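Putative cytoplasmic protein (Salmonella typhimurium LT2, PDB 2Q02) is of unknown function but binds zinc and has a xylose isomerase-like TIM barrel, consistent with isomerase activity. Local coordinates at residues A[45-50]-A[88-93]. Numbering follows the deposited sequence.
Sequences GSVTDD and EGLLRD
Val47 holds CG1 opposite its backbone N (chi1 167°), which leaves CG2 beside that N and directed at helix 81-97; there Asp93, with CG lying opposite its own carbonyl carbon (chi1 -77°), brings its carboxylate forward to meet it. The pair illustrates how, in a TIM barrel, a loop between a strand and its helix is fitted against the next helix round the barrel: 45-50 links strand 35-39 to helix 53-62, and 88-93 belongs to helix 81-97, which follows strand 66-73. The interface is small and rests on three side chains. Methyl CG2 of Val47 touches Asp93 OD2 at 3.5 Å and, with its other neighbour, Leu90 CD2, makes an apolar contact at 3.9 Å. Leu90 sits one helical turn before Asp93, and only the end of its side chain comes near the loop. Ile70 of strand 66-73 and Asn40 lie against both Val47 and Leu90, so the valine is packed into the layer between barrel wall and helix.

No direct hydrogen bond spans the two segments; the polar link passes through one water. The carboxylate of Asp93 is divided between two tasks, OD1 bonding to the hydroxyl of Tyr53 on helix 53-62 while OD2 turns to the loop. The loop in turn presents the backbone N of Val47, second residue of a type I turn running from Ser46 to Asp49. Within it Ser46 OG accepts from Thr48 N (3.2 Å), forming an ST turn, and donates to Asp49 O at 2.7 Å, in the carbonyl plane and on a lone pair. The bridging water accepts from Val47 N at 2.7 Å and donates to Asp93 OD2 at 2.8 Å.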
ATOM      1  N   GLY A  45      -7.096 -12.669  10.398  1.00 46.63           N
ATOM      2  CA  GLY A  45      -7.642 -11.452  11.001  1.00 46.93           C
ATOM      3  C   GLY A  45      -6.680 -10.730  11.931  1.00 47.03           C
ATOM      4  O   GLY A  45      -7.031  -9.733  12.538  1.00 46.77           O
ATOM      5  N   SER A  46      -5.452 -11.226  12.024  1.00 47.58           N
ATOM      6  CA  SER A  46      -4.455 -10.685  12.947  1.00 46.22           C
ATOM      7  C   SER A  46      -3.206 -10.317  12.163  1.00 45.70           C
ATOM      8  O   SER A  46      -2.775 -11.061  11.285  1.00 46.00           O
ATOM      9  CB  SER A  46      -4.118 -11.714  14.034  1.00 46.21           C
ATOM     10  OG  SER A  46      -2.875 -11.439  14.666  1.00 45.25           O
ATOM     11  N   VAL A  47      -2.613  -9.180  12.501  1.00 45.64           N
ATOM     12  CA  VAL A  47      -1.367  -8.736  11.859  1.00 45.63           C
ATOM     13  C   VAL A  47      -0.240  -9.775  12.006  1.00 45.60           C
ATOM     14  O   VAL A  47       0.579  -9.947  11.085  1.00 44.84           O
ATOM     15  CB  VAL A  47      -0.889  -7.353  12.413  1.00 45.38           C
ATOM     16  CG1 VAL A  47       0.545  -7.013  11.994  1.00 43.66           C
ATOM     17  CG2 VAL A  47      -1.824  -6.251  11.956  1.00 47.47           C
ATOM     18  N   THR A  48      -0.215 -10.461  13.152  1.00 45.48           N
ATOM     19  CA  THR A  48       0.834 -11.428  13.488  1.00 45.33           C
ATOM     20  C   THR A  48       0.322 -12.876  13.504  1.00 45.62           C
ATOM     21  O   THR A  48       1.004 -13.762  14.027  1.00 44.84           O
ATOM     22  CB  THR A  48       1.436 -11.109  14.870  1.00 44.15           C
ATOM     23  OG1 THR A  48       0.398 -11.136  15.839  1.00 43.30           O
ATOM     24  CG2 THR A  48       2.055  -9.732  14.907  1.00 44.49           C
ATOM     25  N   ASP A  49      -0.849 -13.112  12.900  1.00 46.05           N
ATOM     26  CA  ASP A  49      -1.592 -14.379  13.056  1.00 46.28           C
ATOM     27  C   ASP A  49      -1.670 -14.766  14.539  1.00 46.22           C
ATOM     28  O   ASP A  49      -2.087 -13.953  15.366  1.00 46.15           O
ATOM     29  CB  ASP A  49      -0.967 -15.511  12.235  1.00 46.50           C
ATOM     30  CG  ASP A  49      -0.880 -15.192  10.776  1.00 47.85           C
ATOM     31  OD1 ASP A  49      -1.679 -14.350  10.306  1.00 49.00           O
ATOM     32  OD2 ASP A  49       0.001 -15.789  10.113  1.00 47.61           O
ATOM     33  N   ASP A  50      -1.260 -15.989  14.868  1.00 46.13           N
ATOM     34  CA  ASP A  50      -1.171 -16.438  16.246  1.00 46.27           C
ATOM     35  C   ASP A  50       0.205 -16.190  16.897  1.00 46.13           C
ATOM     36  O   ASP A  50       0.432 -16.647  18.013  1.00 46.68           O
ATOM     37  CB  ASP A  50      -1.540 -17.934  16.326  1.00 46.43           C
ATOM     38  CG  ASP A  50      -0.635 -18.832  15.452  1.00 48.95           C
ATOM     39  OD1 ASP A  50       0.099 -18.308  14.570  1.00 47.16           O
ATOM     40  OD2 ASP A  50      -0.672 -20.075  15.645  1.00 48.44           O
ATOM     41  N   GLU A  88      -5.340   2.642  17.498  1.00 44.50           N
ATOM     42  CA  GLU A  88      -4.404   2.391  18.598  1.00 45.58           C
ATOM     43  C   GLU A  88      -3.921   0.918  18.631  1.00 45.67           C
ATOM     44  O   GLU A  88      -2.744   0.626  18.913  1.00 46.76           O
ATOM     45  CB  GLU A  88      -5.057   2.756  19.942  1.00 45.84           C
ATOM     46  CG  GLU A  88      -5.378   4.260  20.134  1.00 50.00           C
ATOM     47  CD  GLU A  88      -6.071   4.576  21.467  1.00 47.58           C
ATOM     48  OE1 GLU A  88      -6.712   3.652  22.015  1.00 55.24           O
ATOM     49  OE2 GLU A  88      -5.965   5.734  21.961  1.00 41.07           O
ATOM     50  N   GLY A  89      -4.837  -0.012  18.367  1.00 44.70           N
ATOM     51  CA  GLY A  89      -4.496  -1.428  18.292  1.00 43.61           C
ATOM     52  C   GLY A  89      -3.514  -1.705  17.181  1.00 42.67           C
ATOM     53  O   GLY A  89      -2.586  -2.472  17.359  1.00 42.71           O
ATOM     54  N   LEU A  90      -3.719  -1.055  16.043  1.00 44.11           N
ATOM     55  CA  LEU A  90      -2.834  -1.199  14.895  1.00 44.74           C
ATOM     56  C   LEU A  90      -1.499  -0.460  15.061  1.00 45.47           C
ATOM     57  O   LEU A  90      -0.474  -0.897  14.509  1.00 45.23           O
ATOM     58  CB  LEU A  90      -3.523  -0.744  13.609  1.00 44.87           C
ATOM     59  CG  LEU A  90      -4.553  -1.712  13.031  1.00 47.72           C
ATOM     60  CD1 LEU A  90      -5.493  -1.005  12.028  1.00 48.11           C
ATOM     61  CD2 LEU A  90      -3.876  -2.922  12.376  1.00 50.50           C
ATOM     62  N   LEU A  91      -1.511   0.655  15.803  1.00 45.53           N
ATOM     63  CA  LEU A  91      -0.279   1.350  16.181  1.00 45.30           C
ATOM     64  C   LEU A  91       0.588   0.516  17.128  1.00 45.84           C
ATOM     65  O   LEU A  91       1.809   0.494  16.977  1.00 45.36           O
ATOM     66  CB  LEU A  91      -0.592   2.721  16.771  1.00 45.36           C
ATOM     67  CG  LEU A  91      -1.042   3.763  15.730  1.00 45.78           C
ATOM     68  CD1 LEU A  91      -1.686   4.960  16.413  1.00 44.93           C
ATOM     69  CD2 LEU A  91       0.130   4.230  14.825  1.00 45.59           C
ATOM     70  N   ARG A  92      -0.031  -0.186  18.077  1.00 44.79           N
ATOM     71  CA  ARG A  92       0.699  -1.167  18.902  1.00 45.49           C
ATOM     72  C   ARG A  92       1.319  -2.269  18.055  1.00 46.02           C
ATOM     73  O   ARG A  92       2.462  -2.687  18.313  1.00 46.64           O
ATOM     74  CB  ARG A  92      -0.220  -1.874  19.909  1.00 44.57           C
ATOM     75  CG  ARG A  92      -0.631  -1.063  21.092  1.00 44.17           C
ATOM     76  CD  ARG A  92      -1.624  -1.831  21.961  1.00 45.27           C
ATOM     77  NE  ARG A  92      -2.812  -1.003  22.177  1.00 54.28           N
ATOM     78  CZ  ARG A  92      -4.075  -1.373  21.979  1.00 48.16           C
ATOM     79  NH1 ARG A  92      -4.382  -2.602  21.591  1.00 55.66           N
ATOM     80  NH2 ARG A  92      -5.050  -0.507  22.198  1.00 52.21           N
ATOM     81  N   ASP A  93       0.531  -2.772  17.098  1.00 45.40           N
ATOM     82  CA  ASP A  93       0.966  -3.841  16.197  1.00 45.47           C
ATOM     83  C   ASP A  93       2.192  -3.429  15.391  1.00 45.62           C
ATOM     84  O   ASP A  93       3.133  -4.205  15.225  1.00 45.60           O
ATOM     85  CB  ASP A  93      -0.173  -4.227  15.231  1.00 45.09           C
ATOM     86  CG  ASP A  93      -1.230  -5.092  15.883  1.00 46.54           C
ATOM     87  OD1 ASP A  93      -0.961  -5.645  16.981  1.00 39.31           O
ATOM     88  OD2 ASP A  93      -2.330  -5.221  15.288  1.00 46.73           O
TER
HETATM   89  O   HOH W   1      -3.560  -7.659  14.553  1.00 38.53           O